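Local coordinates for protein hepatocyte growth factor-regulated tyrosine kinase substrate (Drosophila melanogaster, PDB 1DVP) that drives endosome membrane invagination and multivesicular body formation, binds ubiquitin, and promotes degradation of activated tyrosine kinase receptors, potentially by sorting them into these bodies, at residues Lys36-Pro40 and Lys41-Ala45; Cys196-Lys200 and Tyr201-Lys205. All coordinates share one frame; numbering follows the deposited sequence.

Contact 1 (Lys36-Pro40 and Lys41-Ala45); sequences KDVTP and KNAFA
Thr39 turns its hydroxyl forward onto the first turn of helix 40-51, where OG1 accepts a hydrogen bond from Asn42 N at 3.0 Å. The bond is nearly straight, 172° at the hydrogen. A chi1 of 80° sets OG1 between the backbone N and the carbonyl carbon of Thr39, within reach of Asn42 N, while CG2 is turned to the side of the backbone N. Threonine suits the place: its short hydroxyl can stand in for the carbonyl that a preceding turn would have supplied. The side chain of Asn42 folds back beside that hydroxyl, with CB 3.5 Å from Thr39 OG1, and a water accepting from Thr39 N and donating to Asn42 OD1 ties the two residues together a second time. Pro40, which has no N-H to satisfy, fits the first helical position. Thr39 O accepts a hydrogen bond from Ala43 N at 2.9 Å, and Pro40 O one from Phe44 N at 3.0 Å. On the inner side, Val38 CG2 lies 4.0 Å from Asn42 CB, and CG1 just reaches the small methyl of Ala43; both Val38 and Ala43 also touch Ile33 and Phe6 of neighbouring helices. The ring of Phe44 leads away from the cap, touching Phe90 of helix 84-96. This is a classic threonine N-cap, here starting a helix of the all-helical VHS superhelix.

Contact 2 (Cys196-Lys200 and Tyr201-Lys205); sequences CPLPK and YGIEK
A beta hairpin in the FYVE zinc finger brings the end of strand 194-198 against strand 203-204, with Leu198 and Ile203 as an antiparallel hydrogen-bonded pair. Leu198 N gives its hydrogen to Ile203 O at 2.9 Å, in the carbonyl plane, and Ile203 N returns a bond to Leu198 O at 3.0 Å. That oxygen is gripped twice, since Tyr201 N also donates to it at 2.9 Å; the two donors arrive from opposite faces of the carbonyl plane. From Pro199 to Tyr201 the chain takes 3-10 form, and Gly202 N, just after it, bonds to Pro199 O at 2.9 Å. The proline's closed ring suits the start of this turn, and Gly202 readily adopts the positive phi of 81° that brings the chain back.

The side chains of Leu198 and Ile203 leave the same face of the ribbon, their CB atoms 4.2 Å apart. Tyr201 joins them obliquely: with CG beside its backbone N (chi1 -66°), the ring swings back so that CD2 lies 4.1 Å from Leu198 CB, and its OH is hydrogen-bonded to Asn182 O. Replacing this tyrosine with an alanine would probably leave Asn182 O without that donor and uncover one flank of Leu198. On the outer side, the Glu204 chain bends at chi2 (-75°) to carry OE2 to 3.3 Å from Pro199 CB, and a water donates to Pro199 O. The side chain of Leu198 also packs on Val207 and Leu217 and lies about 8 Å from a zinc ion. The whole is a 4:4 beta hairpin of the FYVE-type zinc finger, its four-residue loop made of overlapping turns and ending in a positive-phi glycine.

Contact 1 comes first along the chain, at the start of helix 40-51 in the VHS domain, and contact 2 follows much later, in the FYVE zinc finger. Their centres are about 26 Å apart and their nearest atoms about 18 Å, so they do not touch and share no helix or sheet. Helix 23-34 nevertheless lies beside both: Ile33, near its end, meets Val38 and Ala43 of contact 1, whereas Trp23 and Pro24, at its start, meet Pro199, Lys200 and Glu204 of contact 2. One VHS helix thus spans from a helix cap within its own domain to the FYVE turn, which helps pack the two tandem domains against each other.

Contact 1 (Lys36-Pro40 and Lys41-Ala45)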
loop_
_atom_site.group_PDB
_atom_site.type_symbol
_atom_site.label_atom_id
_atom_site.label_comp_id
_atom_site.label_asym_id
_atom_site.label_seq_id
_atom_site.Cartn_x
_atom_site.Cartn_y
_atom_site.Cartn_z
ATOM N N LYS A 36 1.252 29.025 -5.224
ATOM C CA LYS A 36 1.286 30.452 -5.554
ATOM C C LYS A 36 2.396 30.893 -6.530
ATOM O O LYS A 36 2.834 32.050 -6.507
ATOM C CB LYS A 36 1.389 31.293 -4.278
ATOM C CG LYS A 36 0.514 30.840 -3.120
ATOM C CD LYS A 36 -0.936 31.176 -3.331
ATOM C CE LYS A 36 -1.645 31.369 -1.977
ATOM N NZ LYS A 36 -1.901 30.097 -1.240
ATOM N N ASP A 37 2.890 29.993 -7.364
ATOM C CA ASP A 37 3.904 30.401 -8.336
ATOM C C ASP A 37 3.176 31.244 -9.388
ATOM O O ASP A 37 3.731 32.148 -9.996
ATOM C CB ASP A 37 4.523 29.194 -9.034
ATOM C CG ASP A 37 5.552 28.488 -8.199
ATOM O OD1 ASP A 37 5.880 28.971 -7.092
ATOM O OD2 ASP A 37 6.042 27.431 -8.669
ATOM N N VAL A 38 1.910 30.925 -9.594
ATOM C CA VAL A 38 1.100 31.612 -10.575
ATOM C C VAL A 38 -0.300 31.788 -10.003
ATOM O O VAL A 38 -0.821 30.898 -9.313
ATOM C CB VAL A 38 1.057 30.802 -11.921
ATOM C CG1 VAL A 38 0.276 29.484 -11.739
ATOM C CG2 VAL A 38 0.454 31.658 -13.031
ATOM N N THR A 39 -0.907 32.937 -10.276
ATOM C CA THR A 39 -2.251 33.198 -9.780
ATOM C C THR A 39 -3.335 32.469 -10.568
ATOM O O THR A 39 -3.140 32.087 -11.722
ATOM C CB THR A 39 -2.615 34.730 -9.808
ATOM O OG1 THR A 39 -3.001 35.111 -11.133
ATOM C CG2 THR A 39 -1.419 35.573 -9.336
ATOM N N PRO A 40 -4.498 32.254 -9.931
ATOM C CA PRO A 40 -5.633 31.584 -10.577
ATOM C C PRO A 40 -6.072 32.398 -11.804
ATOM O O PRO A 40 -6.489 31.852 -12.815
ATOM C CB PRO A 40 -6.693 31.575 -9.470
ATOM C CG PRO A 40 -5.857 31.404 -8.224
ATOM C CD PRO A 40 -4.716 32.363 -8.472
ATOM N N LYS A 41 -5.963 33.718 -11.711
ATOM C CA LYS A 41 -6.368 34.565 -12.826
ATOM C C LYS A 41 -5.469 34.431 -14.020
ATOM O O LYS A 41 -5.938 34.258 -15.140
ATOM C CB LYS A 41 -6.410 36.026 -12.409
ATOM C CG LYS A 41 -7.340 36.846 -13.275
ATOM C CD LYS A 41 -7.845 38.052 -12.500
ATOM C CE LYS A 41 -6.759 39.036 -12.337
ATOM N NZ LYS A 41 -6.415 39.550 -13.680
ATOM N N ASN A 42 -4.173 34.519 -13.782
ATOM C CA ASN A 42 -3.214 34.403 -14.868
ATOM C C ASN A 42 -3.275 32.993 -15.492
ATOM O O ASN A 42 -3.196 32.834 -16.717
ATOM C CB ASN A 42 -1.799 34.738 -14.349
ATOM C CG ASN A 42 -1.579 36.254 -14.177
ATOM O OD1 ASN A 42 -0.631 36.692 -13.508
ATOM N ND2 ASN A 42 -2.452 37.042 -14.771
ATOM N N ALA A 43 -3.427 31.974 -14.653
ATOM C CA ALA A 43 -3.507 30.608 -15.166
ATOM C C ALA A 43 -4.727 30.436 -16.045
ATOM O O ALA A 43 -4.631 29.895 -17.150
ATOM C CB ALA A 43 -3.562 29.629 -14.051
ATOM N N PHE A 44 -5.871 30.914 -15.565
ATOM C CA PHE A 44 -7.095 30.761 -16.322
ATOM C C PHE A 44 -7.132 31.510 -17.646
ATOM O O PHE A 44 -7.775 31.047 -18.592
ATOM C CB PHE A 44 -8.310 31.141 -15.475
ATOM C CG PHE A 44 -9.617 30.826 -16.138
ATOM C CD1 PHE A 44 -9.792 29.623 -16.806
ATOM C CD2 PHE A 44 -10.695 31.713 -16.058
ATOM C CE1 PHE A 44 -11.010 29.304 -17.374
ATOM C CE2 PHE A 44 -11.925 31.394 -16.628
ATOM C CZ PHE A 44 -12.081 30.184 -17.289
ATOM N N ALA A 45 -6.442 32.650 -17.710
ATOM C CA ALA A 45 -6.384 33.477 -18.919
ATOM C C ALA A 45 -5.499 32.780 -19.935
ATOM O O ALA A 45 -5.802 32.736 -21.133
ATOM C CB ALA A 45 -5.805 34.886 -18.576
HETATM O O HOH W 1 0.898 34.917 -11.651
#

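Contact 2 (Cys196-Lys200 and Tyr201-Lys205)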
loop_
_atom_site.group_PDB
_atom_site.type_symbol
_atom_site.label_atom_id
_atom_site.label_comp_id
_atom_site.label_asym_id
_atom_site.label_seq_id
_atom_site.Cartn_x
_atom_site.Cartn_y
_atom_site.Cartn_z
ATOM N N CYS A 196 -1.064 -1.697 -14.883
ATOM C CA CYS A 196 -1.214 -0.601 -15.827
ATOM C C CYS A 196 -0.780 0.691 -15.152
ATOM O O CYS A 196 -0.635 0.763 -13.918
ATOM C CB CYS A 196 -2.652 -0.476 -16.347
ATOM S SG CYS A 196 -3.870 0.078 -15.150
ATOM N N PRO A 197 -0.516 1.724 -15.971
ATOM C CA PRO A 197 -0.092 2.973 -15.336
ATOM C C PRO A 197 -1.269 3.736 -14.768
ATOM O O PRO A 197 -2.419 3.460 -15.121
ATOM C CB PRO A 197 0.647 3.708 -16.474
ATOM C CG PRO A 197 0.015 3.186 -17.699
ATOM C CD PRO A 197 -0.211 1.712 -17.409
ATOM N N LEU A 198 -1.010 4.649 -13.835
ATOM C CA LEU A 198 -2.096 5.447 -13.272
ATOM C C LEU A 198 -1.518 6.836 -13.318
ATOM O O LEU A 198 -1.232 7.493 -12.292
ATOM C CB LEU A 198 -2.393 4.999 -11.857
ATOM C CG LEU A 198 -2.878 3.532 -11.801
ATOM C CD1 LEU A 198 -2.864 3.072 -10.354
ATOM C CD2 LEU A 198 -4.268 3.406 -12.380
ATOM N N PRO A 199 -1.366 7.320 -14.544
ATOM C CA PRO A 199 -0.779 8.649 -14.709
ATOM C C PRO A 199 -1.508 9.797 -13.990
ATOM O O PRO A 199 -0.898 10.798 -13.618
ATOM C CB PRO A 199 -0.649 8.764 -16.231
ATOM C CG PRO A 199 -1.838 7.946 -16.741
ATOM C CD PRO A 199 -1.935 6.773 -15.795
ATOM N N LYS A 200 -2.792 9.642 -13.735
ATOM C CA LYS A 200 -3.503 10.713 -13.038
ATOM C C LYS A 200 -3.113 10.836 -11.581
ATOM O O LYS A 200 -3.364 11.870 -10.940
ATOM C CB LYS A 200 -5.009 10.547 -13.153
ATOM C CG LYS A 200 -5.532 11.035 -14.459
ATOM C CD LYS A 200 -6.824 10.311 -14.822
ATOM C CE LYS A 200 -6.983 10.102 -16.371
ATOM N NZ LYS A 200 -6.278 8.851 -16.847
ATOM N N TYR A 201 -2.520 9.786 -11.055
ATOM C CA TYR A 201 -2.031 9.801 -9.694
ATOM C C TYR A 201 -0.522 10.050 -9.694
ATOM O O TYR A 201 0.116 9.858 -8.672
ATOM C CB TYR A 201 -2.234 8.453 -8.981
ATOM C CG TYR A 201 -3.652 8.038 -8.742
ATOM C CD1 TYR A 201 -4.689 8.945 -8.763
ATOM C CD2 TYR A 201 -3.936 6.700 -8.446
ATOM C CE1 TYR A 201 -6.008 8.529 -8.491
ATOM C CE2 TYR A 201 -5.194 6.286 -8.173
ATOM C CZ TYR A 201 -6.243 7.194 -8.192
ATOM O OH TYR A 201 -7.497 6.732 -7.860
ATOM N N GLY A 202 0.037 10.412 -10.853
ATOM C CA GLY A 202 1.475 10.677 -10.964
ATOM C C GLY A 202 2.256 9.391 -11.101
ATOM O O GLY A 202 3.480 9.372 -10.918
ATOM N N ILE A 203 1.578 8.293 -11.434
ATOM C CA ILE A 203 2.310 7.039 -11.562
ATOM C C ILE A 203 2.390 6.646 -13.041
ATOM O O ILE A 203 1.422 6.169 -13.602
ATOM C CB ILE A 203 1.593 5.933 -10.786
ATOM C CG1 ILE A 203 1.192 6.466 -9.402
ATOM C CG2 ILE A 203 2.481 4.685 -10.687
ATOM C CD1 ILE A 203 0.476 5.448 -8.546
ATOM N N GLU A 204 3.542 6.830 -13.669
ATOM C CA GLU A 204 3.672 6.526 -15.096
ATOM C C GLU A 204 3.974 5.053 -15.376
ATOM O O GLU A 204 3.548 4.513 -16.388
ATOM C CB GLU A 204 4.759 7.408 -15.747
ATOM C CG GLU A 204 4.454 8.873 -15.750
ATOM C CD GLU A 204 3.399 9.255 -16.774
ATOM O OE1 GLU A 204 3.560 8.901 -17.967
ATOM O OE2 GLU A 204 2.408 9.914 -16.399
ATOM N N LYS A 205 4.704 4.407 -14.489
ATOM C CA LYS A 205 5.006 2.987 -14.654
ATOM C C LYS A 205 3.750 2.124 -14.390
ATOM O O LYS A 205 2.806 2.541 -13.709
ATOM C CB LYS A 205 6.100 2.615 -13.673
ATOM C CG LYS A 205 5.612 2.530 -12.214
ATOM C CD LYS A 205 6.771 2.322 -11.235
ATOM C CE LYS A 205 7.598 1.127 -11.599
ATOM N NZ LYS A 205 7.107 -0.111 -10.881
HETATM O O HOH W 2 1.838 11.049 -14.330
#